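Local coordinates for protein uncharacterized ACR, COG1565 superfamily (Burkholderia thailandensis, PDB 4F3N) that is of unknown function in detail but binds S-adenosyl-L-homocysteine and is probably a methyltransferase, perhaps one that symmetrically dimethylates protein arginines, at residues L316-R321 against G333-T338; V85-G90 against A219-L224; R127-A132 against A293-D298; L358-Q363 against K408-S413. One frame throughout, in Å; residues are numbered along the deposited sequence. Where two conformers were deposited one is given.

Contact 1. Residues L316-R321 against G333-T338. With SO4 (sulfate ion), chain B.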
loop_
_atom_site.group_PDB
_atom_site.type_symbol
_atom_site.label_atom_id
_atom_site.label_comp_id
_atom_site.label_asym_id
_atom_site.label_seq_id
_atom_site.Cartn_x
_atom_site.Cartn_y
_atom_site.Cartn_z
ATOM N N LEU A 316 -1.283 -9.780 9.421
ATOM C CA LEU A 316 -0.973 -10.466 8.162
ATOM C C LEU A 316 -2.218 -11.129 7.612
ATOM O O LEU A 316 -2.956 -11.787 8.358
ATOM C CB LEU A 316 0.111 -11.525 8.383
ATOM C CG LEU A 316 0.788 -12.013 7.111
ATOM C CD1 LEU A 316 1.751 -10.928 6.621
ATOM C CD2 LEU A 316 1.522 -13.332 7.357
ATOM N N MET A 317 -2.466 -10.956 6.320
ATOM C CA MET A 317 -3.618 -11.585 5.704
ATOM C C MET A 317 -3.281 -11.922 4.270
ATOM O O MET A 317 -2.625 -11.158 3.578
ATOM C CB MET A 317 -4.849 -10.693 5.774
ATOM C CG MET A 317 -6.176 -11.412 5.532
ATOM S SD MET A 317 -6.569 -12.824 6.603
ATOM C CE MET A 317 -6.190 -12.283 8.282
ATOM N N CYS A 318 -3.737 -13.100 3.855
ATOM C CA CYS A 318 -3.526 -13.618 2.530
ATOM C C CYS A 318 -4.867 -13.734 1.802
ATOM O O CYS A 318 -5.913 -13.911 2.436
ATOM C CB CYS A 318 -2.846 -14.985 2.605
ATOM S SG CYS A 318 -1.368 -14.980 3.651
ATOM N N HIS A 319 -4.821 -13.620 0.483
ATOM C CA HIS A 319 -6.020 -13.718 -0.335
ATOM C C HIS A 319 -5.761 -14.653 -1.460
ATOM O O HIS A 319 -4.961 -14.353 -2.324
ATOM C CB HIS A 319 -6.416 -12.346 -0.880
ATOM C CG HIS A 319 -6.536 -11.308 0.186
ATOM N ND1 HIS A 319 -5.478 -10.579 0.598
ATOM C CD2 HIS A 319 -7.609 -10.915 0.959
ATOM C CE1 HIS A 319 -5.872 -9.754 1.591
ATOM N NE2 HIS A 319 -7.163 -9.950 1.807
ATOM N N TYR A 320 -6.485 -15.768 -1.459
ATOM C CA TYR A 320 -6.369 -16.784 -2.490
ATOM C C TYR A 320 -7.752 -16.968 -3.120
ATOM O O TYR A 320 -8.687 -17.388 -2.435
ATOM C CB TYR A 320 -5.855 -18.082 -1.878
ATOM C CG TYR A 320 -5.783 -19.233 -2.869
ATOM C CD1 TYR A 320 -4.983 -19.158 -3.988
ATOM C CD2 TYR A 320 -6.576 -20.363 -2.715
ATOM C CE1 TYR A 320 -4.924 -20.198 -4.919
ATOM C CE2 TYR A 320 -6.510 -21.399 -3.627
ATOM C CZ TYR A 320 -5.713 -21.312 -4.741
ATOM O OH TYR A 320 -5.666 -22.375 -5.666
ATOM N N ARG A 321 -7.842 -16.650 -4.414
ATOM C CA ARG A 321 -9.116 -16.679 -5.155
ATOM C C ARG A 321 -10.143 -15.870 -4.355
ATOM O O ARG A 321 -11.220 -16.369 -3.999
ATOM C CB ARG A 321 -9.582 -18.107 -5.391
ATOM C CG ARG A 321 -8.572 -18.948 -6.166
ATOM C CD ARG A 321 -8.913 -20.411 -6.069
ATOM N NE ARG A 321 -10.021 -20.834 -6.941
ATOM C CZ ARG A 321 -9.895 -21.481 -8.110
ATOM N NH1 ARG A 321 -8.703 -21.774 -8.612
ATOM N NH2 ARG A 321 -10.988 -21.862 -8.784
ATOM N N GLY A 333 3.053 -17.745 -5.001
ATOM C CA GLY A 333 2.962 -17.139 -6.328
ATOM C C GLY A 333 1.536 -16.964 -6.808
ATOM O O GLY A 333 1.308 -16.255 -7.813
ATOM N N LEU A 334 0.564 -17.631 -6.170
ATOM C CA LEU A 334 -0.831 -17.586 -6.632
ATOM C C LEU A 334 -1.769 -16.857 -5.683
ATOM O O LEU A 334 -2.976 -16.774 -5.929
ATOM C CB LEU A 334 -1.370 -18.993 -6.889
ATOM C CG LEU A 334 -0.542 -19.878 -7.813
ATOM C CD1 LEU A 334 -1.237 -21.241 -7.990
ATOM C CD2 LEU A 334 -0.306 -19.212 -9.169
ATOM N N GLN A 335 -1.232 -16.330 -4.575
ATOM C CA GLN A 335 -2.018 -15.542 -3.674
ATOM C C GLN A 335 -1.246 -14.286 -3.241
ATOM O O GLN A 335 -0.008 -14.248 -3.302
ATOM C CB GLN A 335 -2.456 -16.376 -2.448
ATOM C CG GLN A 335 -1.303 -16.821 -1.541
ATOM C CD GLN A 335 -1.781 -17.365 -0.210
ATOM O OE1 GLN A 335 -2.946 -17.774 -0.050
ATOM N NE2 GLN A 335 -0.874 -17.394 0.781
ATOM N N ASP A 336 -2.018 -13.294 -2.811
ATOM C CA ASP A 336 -1.528 -12.028 -2.259
ATOM C C ASP A 336 -1.155 -12.274 -0.799
ATOM O O ASP A 336 -1.747 -13.113 -0.147
ATOM C CB ASP A 336 -2.710 -11.031 -2.293
ATOM C CG ASP A 336 -2.306 -9.617 -2.187
ATOM O OD1 ASP A 336 -1.099 -9.328 -2.053
ATOM O OD2 ASP A 336 -3.240 -8.780 -2.250
ATOM N N ILE A 337 -0.185 -11.517 -0.295
ATOM C CA ILE A 337 0.143 -11.495 1.126
ATOM C C ILE A 337 0.285 -10.015 1.488
ATOM O O ILE A 337 1.039 -9.289 0.822
ATOM C CB ILE A 337 1.481 -12.210 1.472
ATOM C CG1 ILE A 337 1.486 -13.681 0.963
ATOM C CG2 ILE A 337 1.690 -12.157 2.996
ATOM C CD1 ILE A 337 2.842 -14.387 1.047
ATOM N N THR A 338 -0.482 -9.534 2.468
ATOM C CA THR A 338 -0.399 -8.120 2.838
ATOM C C THR A 338 -0.344 -8.012 4.348
ATOM O O THR A 338 -0.673 -8.922 5.060
ATOM C CB THR A 338 -1.628 -7.283 2.354
ATOM O OG1 THR A 338 -2.825 -7.802 2.942
ATOM C CG2 THR A 338 -1.757 -7.309 0.845
HETATM S S SO4 B . -13.646 -20.292 -7.041
HETATM O O1 SO4 B . -13.262 -21.734 -7.109
HETATM O O2 SO4 B . -14.977 -20.118 -6.414
HETATM O O3 SO4 B . -12.611 -19.597 -6.218
HETATM O O4 SO4 B . -13.688 -19.658 -8.391
HETATM O O HOH W 1 -5.525 -15.911 -6.030
#
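Met-317 and Thr-338 grip each other through two backbone hydrogen bonds, Met-317 N to Thr-338 O at 3.0 Å and Thr-338 N to Met-317 O at 2.9 Å. The Thr-338 side chain has a weak bond of its own, between OG1 and Tyr-299 OH. His-319 and Asp-336 form the next hydrogen-bonded pair with longer bonds, 3.2 Å from His-319 N to Asp-336 O. Between them Cys-318 and Ile-337 make the non-hydrogen-bonded pair. The three pairs form the antiparallel ladder of strands 317-319 and 336-342, the two inner strands of a small mixed sheet distinct from the main one. Just before the ladder, Gln-335 has chi1 at 66°, CG lying between backbone N and carbonyl carbon, and its extended chain brings the amide alongside Cys-318 CB. That amide is satisfied at both ends, OE1 by His-325 NE2 and NE2 by Asp-327 O. The His-319 ring and Asp-336 carboxylate lie side by side, their planes 47° apart. His-319 ND1 stays 4.0 Å from Asp-336 OD2; it is buried without a polar partner, while Asp-336 OD1 has a weak bond from Tyr-94. Past the ladder a water accepts from Arg-321 N and donates to Leu-334 O. Arg-321 holds a sulfate ion, probably from the crystallisation liquor, NE bonding O3 and NH2 bonding O1 at 2.8 Å, and Tyr-320 OH bonds Pro-48 O.

Contact 2. Residues V85-G90 against A219-L224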
loop_
_atom_site.group_PDB
_atom_site.type_symbol
_atom_site.label_atom_id
_atom_site.label_comp_id
_atom_site.label_asym_id
_atom_site.label_seq_id
_atom_site.Cartn_x
_atom_site.Cartn_y
_atom_site.Cartn_z
ATOM N N VAL A 85 7.904 -14.627 -3.006
ATOM C CA VAL A 85 6.627 -15.165 -3.485
ATOM C C VAL A 85 5.790 -14.077 -4.149
ATOM O O VAL A 85 4.988 -14.357 -5.066
ATOM C CB VAL A 85 5.813 -15.919 -2.415
ATOM C CG1 VAL A 85 6.637 -17.056 -1.803
ATOM C CG2 VAL A 85 5.289 -14.964 -1.358
ATOM N N LEU A 86 6.008 -12.816 -3.761
ATOM C CA LEU A 86 5.265 -11.725 -4.349
ATOM C C LEU A 86 5.966 -11.149 -5.590
ATOM O O LEU A 86 5.300 -10.800 -6.547
ATOM C CB LEU A 86 5.005 -10.623 -3.310
ATOM C CG LEU A 86 4.114 -10.953 -2.090
ATOM C CD1 LEU A 86 3.914 -9.699 -1.229
ATOM C CD2 LEU A 86 2.773 -11.476 -2.583
ATOM N N TYR A 87 7.287 -11.071 -5.557
ATOM C CA TYR A 87 8.040 -10.256 -6.529
ATOM C C TYR A 87 9.092 -11.026 -7.334
ATOM O O TYR A 87 9.811 -10.407 -8.118
ATOM C CB TYR A 87 8.660 -9.040 -5.853
ATOM C CG TYR A 87 7.642 -8.194 -5.139
ATOM C CD1 TYR A 87 6.696 -7.484 -5.868
ATOM C CD2 TYR A 87 7.575 -8.145 -3.756
ATOM C CE1 TYR A 87 5.714 -6.747 -5.249
ATOM C CE2 TYR A 87 6.588 -7.388 -3.109
ATOM C CZ TYR A 87 5.673 -6.686 -3.860
ATOM O OH TYR A 87 4.642 -5.911 -3.323
ATOM N N ALA A 88 9.188 -12.356 -7.196
ATOM C CA ALA A 88 10.176 -13.102 -8.022
ATOM C C ALA A 88 9.872 -12.892 -9.513
ATOM O O ALA A 88 8.748 -13.064 -9.920
ATOM C CB ALA A 88 10.147 -14.595 -7.702
ATOM N N PRO A 89 10.889 -12.566 -10.325
ATOM C CA PRO A 89 10.563 -12.291 -11.732
ATOM C C PRO A 89 9.792 -13.424 -12.372
ATOM O O PRO A 89 10.162 -14.587 -12.252
ATOM C CB PRO A 89 11.935 -12.131 -12.379
ATOM C CG PRO A 89 12.770 -11.560 -11.283
ATOM C CD PRO A 89 12.297 -12.280 -10.030
ATOM N N GLY A 90 8.700 -13.109 -13.040
ATOM C CA GLY A 90 8.008 -14.151 -13.770
ATOM C C GLY A 90 7.019 -14.963 -12.974
ATOM O O GLY A 90 5.904 -15.163 -13.434
ATOM N N ALA A 219 1.925 -3.938 0.726
ATOM C CA ALA A 219 2.444 -5.116 -0.029
ATOM C C ALA A 219 3.954 -5.170 -0.003
ATOM O O ALA A 219 4.560 -6.046 -0.628
ATOM C CB ALA A 219 1.966 -5.087 -1.460
ATOM N N MET A 220 4.553 -4.256 0.753
ATOM C CA MET A 220 6.006 -4.300 0.944
ATOM C C MET A 220 6.383 -5.327 2.023
ATOM O O MET A 220 5.647 -5.527 2.993
ATOM C CB MET A 220 6.525 -2.925 1.238
ATOM C CG MET A 220 6.273 -2.032 0.034
ATOM S SD MET A 220 6.892 -0.380 0.190
ATOM C CE MET A 220 6.362 0.356 -1.350
ATOM N N PRO A 221 7.498 -6.035 1.810
ATOM C CA PRO A 221 7.792 -7.152 2.699
ATOM C C PRO A 221 7.839 -6.749 4.155
ATOM O O PRO A 221 8.374 -5.687 4.502
ATOM C CB PRO A 221 9.186 -7.596 2.211
ATOM C CG PRO A 221 9.201 -7.271 0.784
ATOM C CD PRO A 221 8.389 -6.019 0.636
ATOM N N VAL A 222 7.284 -7.597 5.011
ATOM C CA VAL A 222 7.344 -7.374 6.457
ATOM C C VAL A 222 8.160 -8.488 7.105
ATOM O O VAL A 222 8.288 -9.577 6.530
ATOM C CB VAL A 222 5.954 -7.318 7.115
ATOM C CG1 VAL A 222 5.140 -6.137 6.556
ATOM C CG2 VAL A 222 5.160 -8.651 6.955
ATOM N N ARG A 223 8.733 -8.196 8.273
ATOM C CA ARG A 223 9.295 -9.258 9.100
ATOM C C ARG A 223 8.252 -9.580 10.170
ATOM O O ARG A 223 7.414 -8.753 10.506
ATOM C CB ARG A 223 10.659 -8.838 9.654
ATOM C CG ARG A 223 11.743 -8.900 8.587
ATOM C CD ARG A 223 13.057 -8.203 8.965
ATOM N NE ARG A 223 14.042 -9.119 9.503
ATOM C CZ ARG A 223 15.186 -9.481 8.900
ATOM N NH1 ARG A 223 15.536 -9.001 7.709
ATOM N NH2 ARG A 223 16.006 -10.327 9.502
ATOM N N LEU A 224 8.283 -10.791 10.687
ATOM C CA LEU A 224 7.408 -11.177 11.761
ATOM C C LEU A 224 8.202 -11.308 13.047
ATOM O O LEU A 224 9.346 -11.782 13.071
ATOM C CB LEU A 224 6.737 -12.493 11.419
ATOM C CG LEU A 224 5.877 -12.478 10.137
ATOM C CD1 LEU A 224 5.315 -13.849 9.765
ATOM C CD2 LEU A 224 4.721 -11.499 10.304
#
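Tyr-87, on the last turn of helix 78-87, reaches with its hydroxyl to the backbone of Ala-219, in the loop that leads from the main methyltransferase sheet into strand 223-228 of the separate antiparallel sheet. The contact thus shows how a single aromatic side chain can tie a helix end to a connecting loop. With chi1 at -56° the ring lies anti to its own carbonyl carbon and projects from the helix toward the loop. The Ala-219 carbonyl oxygen lies at the ring's edge, in its plane, beside the hydroxyl and on the CE2 side of the ring, and Tyr-87 OH donates to it at 2.7 Å. The same oxygen is 3.5 Å from Tyr-87 CE2, and Ala-219 CB also comes close to the hydroxyl. Pro-221 approaches the ring obliquely, its CD loosely packed 4.4 Å from Tyr-87 CE2. One face of the ring is backed by Leu-86 CB, 3.5 Å above the plane and offset toward the rim, and the ring also meets that of Tyr-94, the two planes about 20° apart. Leu-86 adds a branch of its own: CD1 comes 3.8 Å from Ala-219 O, an apolar neighbour to an oxygen already bonded by Tyr-87. Seen from that acceptor, the Tyr-87 hydroxyl does not sit on a lone pair of Ala-219 O but stands 56° out of the carbonyl plane.

Contact 3. Residues R127-A132 against A293-D298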
loop_
_atom_site.group_PDB
_atom_site.type_symbol
_atom_site.label_atom_id
_atom_site.label_comp_id
_atom_site.label_asym_id
_atom_site.label_seq_id
_atom_site.Cartn_x
_atom_site.Cartn_y
_atom_site.Cartn_z
ATOM N N ARG A 127 -8.913 16.736 -6.159
ATOM C CA ARG A 127 -8.987 18.046 -5.502
ATOM C C ARG A 127 -7.809 18.400 -4.590
ATOM O O ARG A 127 -7.127 19.406 -4.836
ATOM C CB ARG A 127 -10.341 18.224 -4.847
ATOM C CG ARG A 127 -11.394 18.265 -5.950
ATOM C CD ARG A 127 -12.825 18.232 -5.487
ATOM N NE ARG A 127 -13.702 18.097 -6.666
ATOM C CZ ARG A 127 -15.016 18.279 -6.649
ATOM N NH1 ARG A 127 -15.641 18.596 -5.511
ATOM N NH2 ARG A 127 -15.707 18.142 -7.784
ATOM N N PRO A 128 -7.535 17.570 -3.566
ATOM C CA PRO A 128 -6.279 17.823 -2.827
ATOM C C PRO A 128 -5.005 17.668 -3.644
ATOM O O PRO A 128 -4.019 18.352 -3.352
ATOM C CB PRO A 128 -6.334 16.811 -1.654
ATOM C CG PRO A 128 -7.356 15.779 -2.072
ATOM C CD PRO A 128 -8.308 16.438 -3.016
ATOM N N VAL A 129 -4.971 16.810 -4.655
ATOM C CA VAL A 129 -3.804 16.749 -5.522
ATOM C C VAL A 129 -3.598 18.102 -6.213
ATOM O O VAL A 129 -2.512 18.656 -6.198
ATOM C CB VAL A 129 -3.892 15.591 -6.518
ATOM C CG1 VAL A 129 -2.788 15.634 -7.591
ATOM C CG2 VAL A 129 -3.778 14.282 -5.715
ATOM N N ALA A 130 -4.655 18.654 -6.772
ATOM C CA ALA A 130 -4.550 19.972 -7.432
ATOM C C ALA A 130 -4.147 21.065 -6.428
ATOM O O ALA A 130 -3.304 21.932 -6.717
ATOM C CB ALA A 130 -5.867 20.298 -8.140
ATOM N N GLN A 131 -4.732 21.035 -5.241
ATOM C CA GLN A 131 -4.378 21.994 -4.224
ATOM C C GLN A 131 -2.904 21.896 -3.837
ATOM O O GLN A 131 -2.262 22.923 -3.622
ATOM C CB GLN A 131 -5.283 21.872 -2.992
ATOM C CG GLN A 131 -5.156 23.067 -2.079
ATOM C CD GLN A 131 -6.193 23.098 -0.947
ATOM O OE1 GLN A 131 -6.540 22.073 -0.384
ATOM N NE2 GLN A 131 -6.697 24.294 -0.621
ATOM N N ALA A 132 -2.351 20.692 -3.748
ATOM C CA ALA A 132 -0.941 20.521 -3.407
ATOM C C ALA A 132 -0.040 20.994 -4.545
ATOM O O ALA A 132 0.993 21.626 -4.284
ATOM C CB ALA A 132 -0.649 19.063 -3.043
ATOM N N ALA A 293 4.226 17.187 -2.614
ATOM C CA ALA A 293 3.581 16.424 -1.567
ATOM C C ALA A 293 3.641 14.938 -1.934
ATOM O O ALA A 293 3.853 14.573 -3.106
ATOM C CB ALA A 293 2.108 16.858 -1.408
ATOM N N ALA A 294 3.414 14.086 -0.958
ATOM C CA ALA A 294 3.351 12.632 -1.166
ATOM C C ALA A 294 2.186 12.160 -0.331
ATOM O O ALA A 294 2.149 12.442 0.883
ATOM C CB ALA A 294 4.644 11.900 -0.792
ATOM N N PHE A 295 1.217 11.514 -0.977
ATOM C CA PHE A 295 0.040 10.941 -0.328
ATOM C C PHE A 295 0.153 9.425 -0.343
ATOM O O PHE A 295 0.381 8.860 -1.411
ATOM C CB PHE A 295 -1.227 11.281 -1.094
ATOM C CG PHE A 295 -1.563 12.777 -1.147
ATOM C CD1 PHE A 295 -2.460 13.337 -0.226
ATOM C CD2 PHE A 295 -1.003 13.572 -2.102
ATOM C CE1 PHE A 295 -2.814 14.682 -0.279
ATOM C CE2 PHE A 295 -1.335 14.910 -2.168
ATOM C CZ PHE A 295 -2.244 15.454 -1.261
ATOM N N PHE A 296 0.006 8.796 0.824
ATOM C CA PHE A 296 -0.121 7.346 0.944
ATOM C C PHE A 296 -1.473 6.978 1.488
ATOM O O PHE A 296 -1.887 7.530 2.498
ATOM C CB PHE A 296 0.995 6.782 1.822
ATOM C CG PHE A 296 2.366 7.054 1.271
ATOM C CD1 PHE A 296 2.875 6.315 0.206
ATOM C CD2 PHE A 296 3.131 8.074 1.791
ATOM C CE1 PHE A 296 4.165 6.566 -0.290
ATOM C CE2 PHE A 296 4.384 8.364 1.255
ATOM C CZ PHE A 296 4.895 7.605 0.235
ATOM N N ILE A 297 -2.194 6.122 0.771
ATOM C CA ILE A 297 -3.513 5.672 1.130
ATOM C C ILE A 297 -3.410 4.191 1.430
ATOM O O ILE A 297 -2.907 3.425 0.585
ATOM C CB ILE A 297 -4.511 5.848 -0.041
ATOM C CG1 ILE A 297 -4.486 7.335 -0.495
ATOM C CG2 ILE A 297 -5.941 5.437 0.394
ATOM C CD1 ILE A 297 -3.977 7.520 -1.907
ATOM N N ASP A 298 -3.840 3.783 2.611
ATOM C CA ASP A 298 -3.738 2.368 2.962
ATOM C C ASP A 298 -4.483 2.062 4.232
ATOM O O ASP A 298 -4.813 2.946 5.037
ATOM C CB ASP A 298 -2.262 1.967 3.103
ATOM C CG ASP A 298 -1.898 0.697 2.391
ATOM O OD1 ASP A 298 -2.710 -0.281 2.395
ATOM O OD2 ASP A 298 -0.785 0.660 1.808
#
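With chi1 at -64°, Phe-295 sets its ring anti to its own carbonyl carbon and aims CZ at the helix, while chi2 of -96° sets the ring plane and places CE2 by Val-129 and Ala-132. The ring is approached from several directions. Ala-132 CB comes at its edge, near its plane, 4.3 Å from Phe-295 CE2, whereas Val-129 CG2 reaches the same carbon obliquely at 4.4 Å. Pro-128 contributes both its ring, CB lying 4.3 Å from Phe-295 CZ, and its carbonyl oxygen. Pro-128 O accepts from Ala-132 N within the helix and lies 4.0 Å from Phe-295 CZ. The small methyls of Ala-132 CB and Ala-293 CB touch at 3.9 Å; these are also the residues whose CA atoms come nearest, 6.4 Å apart. The axes of the two segments approach to 9.7 Å, with their directions at 160°. Around the same ring gather Val-210, Phe-366, Leu-420 and Ala-411. Apolar packing of this kind, a helix laid over a central strand and running nearly against it, is characteristic of the Rossmann-like alpha/beta fold of S-adenosylmethionine-dependent methyltransferases, whose parallel strand core here includes 210-214 and its Asn-214.

Contact 4. Residues L358-Q363 against K408-S413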
loop_
_atom_site.group_PDB
_atom_site.type_symbol
_atom_site.label_atom_id
_atom_site.label_comp_id
_atom_site.label_asym_id
_atom_site.label_seq_id
_atom_site.Cartn_x
_atom_site.Cartn_y
_atom_site.Cartn_z
ATOM N N LEU A 358 1.990 16.821 6.321
ATOM C CA LEU A 358 0.907 17.622 5.760
ATOM C C LEU A 358 -0.444 17.226 6.343
ATOM O O LEU A 358 -1.287 18.077 6.540
ATOM C CB LEU A 358 0.911 17.477 4.225
ATOM C CG LEU A 358 -0.044 18.353 3.465
ATOM C CD1 LEU A 358 0.218 19.839 3.735
ATOM C CD2 LEU A 358 0.014 17.965 1.968
ATOM N N GLY A 359 -0.646 15.947 6.670
ATOM C CA GLY A 359 -1.827 15.515 7.392
ATOM C C GLY A 359 -1.862 14.021 7.595
ATOM O O GLY A 359 -1.087 13.303 6.971
ATOM N N TYR A 360 -2.795 13.577 8.434
ATOM C CA TYR A 360 -3.087 12.159 8.733
ATOM C C TYR A 360 -4.539 12.077 9.214
ATOM O O TYR A 360 -4.890 12.709 10.202
ATOM C CB TYR A 360 -2.126 11.560 9.781
ATOM C CG TYR A 360 -2.610 10.267 10.273
ATOM C CD1 TYR A 360 -2.542 9.148 9.470
ATOM C CD2 TYR A 360 -3.250 10.161 11.480
ATOM C CE1 TYR A 360 -3.073 7.949 9.882
ATOM C CE2 TYR A 360 -3.775 8.968 11.899
ATOM C CZ TYR A 360 -3.681 7.862 11.094
ATOM O OH TYR A 360 -4.221 6.661 11.457
ATOM N N THR A 361 -5.378 11.336 8.498
ATOM C CA THR A 361 -6.756 11.179 8.910
ATOM C C THR A 361 -7.330 9.934 8.273
ATOM O O THR A 361 -6.622 9.230 7.528
ATOM C CB THR A 361 -7.591 12.446 8.611
ATOM O OG1 THR A 361 -8.830 12.365 9.339
ATOM C CG2 THR A 361 -7.822 12.585 7.114
ATOM N N SER A 362 -8.582 9.615 8.573
ATOM C CA SER A 362 -9.206 8.434 7.987
ATOM C C SER A 362 -9.585 8.732 6.537
ATOM O O SER A 362 -9.767 9.873 6.129
ATOM C CB SER A 362 -10.406 7.977 8.792
ATOM O OG SER A 362 -11.525 8.799 8.557
ATOM N N GLN A 363 -9.638 7.699 5.705
ATOM C CA GLN A 363 -10.120 7.902 4.333
ATOM C C GLN A 363 -11.482 8.575 4.302
ATOM O O GLN A 363 -11.732 9.420 3.460
ATOM C CB GLN A 363 -10.232 6.537 3.619
ATOM C CG GLN A 363 -10.812 6.658 2.223
ATOM C CD GLN A 363 -10.571 5.415 1.399
ATOM O OE1 GLN A 363 -9.456 5.174 0.955
ATOM N NE2 GLN A 363 -11.630 4.610 1.180
ATOM N N LYS A 408 -6.695 4.833 5.771
ATOM C CA LYS A 408 -6.172 6.102 6.247
ATOM C C LYS A 408 -5.462 6.776 5.098
ATOM O O LYS A 408 -5.063 6.128 4.123
ATOM C CB LYS A 408 -5.162 5.939 7.399
ATOM C CG LYS A 408 -5.608 5.010 8.528
ATOM C CD LYS A 408 -6.838 5.565 9.271
ATOM C CE LYS A 408 -7.117 4.789 10.574
ATOM N NZ LYS A 408 -7.584 3.383 10.333
ATOM N N VAL A 409 -5.357 8.101 5.192
ATOM C CA VAL A 409 -4.490 8.853 4.302
ATOM C C VAL A 409 -3.466 9.596 5.140
ATOM O O VAL A 409 -3.846 10.332 6.063
ATOM C CB VAL A 409 -5.280 9.872 3.479
ATOM C CG1 VAL A 409 -4.354 10.552 2.506
ATOM C CG2 VAL A 409 -6.455 9.174 2.705
ATOM N N ILE A 410 -2.189 9.421 4.789
ATOM C CA ILE A 410 -1.094 10.219 5.358
ATOM C C ILE A 410 -0.403 10.972 4.206
ATOM O O ILE A 410 -0.297 10.456 3.102
ATOM C CB ILE A 410 -0.105 9.349 6.183
ATOM C CG1 ILE A 410 0.798 10.219 7.055
ATOM C CG2 ILE A 410 0.749 8.420 5.286
ATOM C CD1 ILE A 410 1.397 9.419 8.231
ATOM N N ALA A 411 -0.002 12.216 4.446
ATOM C CA ALA A 411 0.664 12.992 3.436
ATOM C C ALA A 411 1.835 13.764 4.025
ATOM O O ALA A 411 1.770 14.214 5.165
ATOM C CB ALA A 411 -0.308 13.959 2.772
ATOM N N PHE A 412 2.881 13.890 3.231
ATOM C CA PHE A 412 4.083 14.646 3.538
ATOM C C PHE A 412 4.280 15.733 2.483
ATOM O O PHE A 412 3.805 15.629 1.335
ATOM C CB PHE A 412 5.293 13.700 3.545
ATOM C CG PHE A 412 5.177 12.564 4.512
ATOM C CD1 PHE A 412 5.442 12.773 5.846
ATOM C CD2 PHE A 412 4.745 11.299 4.099
ATOM C CE1 PHE A 412 5.314 11.731 6.756
ATOM C CE2 PHE A 412 4.624 10.264 5.003
ATOM C CZ PHE A 412 4.943 10.477 6.320
ATOM N N SER A 413 5.034 16.768 2.823
ATOM C CA SER A 413 5.212 17.859 1.905
ATOM C C SER A 413 6.524 18.592 2.106
ATOM O O SER A 413 7.173 18.477 3.138
ATOM C CB SER A 413 4.065 18.867 1.975
ATOM O OG SER A 413 3.952 19.424 3.279
#
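Residues 358-362 and 408-413 run antiparallel at 177°, paired at Gly-359 with Ala-411 and Thr-361 with Val-409, and Leu-358 joins Gly-359 opposite Ala-411 in a classic beta bulge. Both backbone nitrogens of the bulge point to Ala-411 O, Leu-358 N at 2.9 Å and Gly-359 N in a weaker bond at 3.3 Å. Leu-358, its CG anti to the backbone N (chi1 -173°), spreads over Ala-411 and Ser-413: CB lies 4.0 Å from Ala-411 CB, and CD1 reaches Ser-413 OG. At the other end Tyr-360 and Lys-408 cross at a slant. Bends at chi2 and chi4 curl the lysine chain past the tyrosine hydroxyl, with Lys-408 CD and CE each 3.6 Å from Tyr-360 OH. The ammonium is spent on carbonyls of Glu-405, Leu-406 and Gly-300. Ile-410 CB sits at the edge of the Tyr-360 ring, 4.1 Å from CD1. Ser-362 N-caps the following helix, its OG accepting from Arg-365 N. Strand order 3-2-1-4-5-7-6, with strand 407-414 antiparallel to its neighbours 293-298 and 356-362, is the reversed-strand edge of the class I S-adenosylmethionine-dependent methyltransferase fold. Strand 356-362 is outermost here, and helix 343-352 covers the Ile-410 face through Phe-343 and Ile-346.

How the contacts relate
The four contacts fall into two groups on opposite sides of the chain's centre. Contacts 1 and 2, centres 11 Å apart, touch where the side chain and carbonyl oxygen of Ile-337 pack on Val-85 and Leu-86, so the small mixed sheet rests on helix 78-87. Contacts 3 and 4, centres 8 Å apart, share the main seven-stranded sheet. The groups lie about 25 to 28 Å apart, centre to centre. Contacts 2 and 3 interleave and join segments over 100 residues apart; contact 1 follows, its segments only 12 apart, then contact 4. Thr-113 lies about 7 Å from His-319 and 8 Å from Gln-363, and Asn-214 about 6 Å from Gln-363, side chain to side chain, placing the S-adenosyl-L-homocysteine site between the groups.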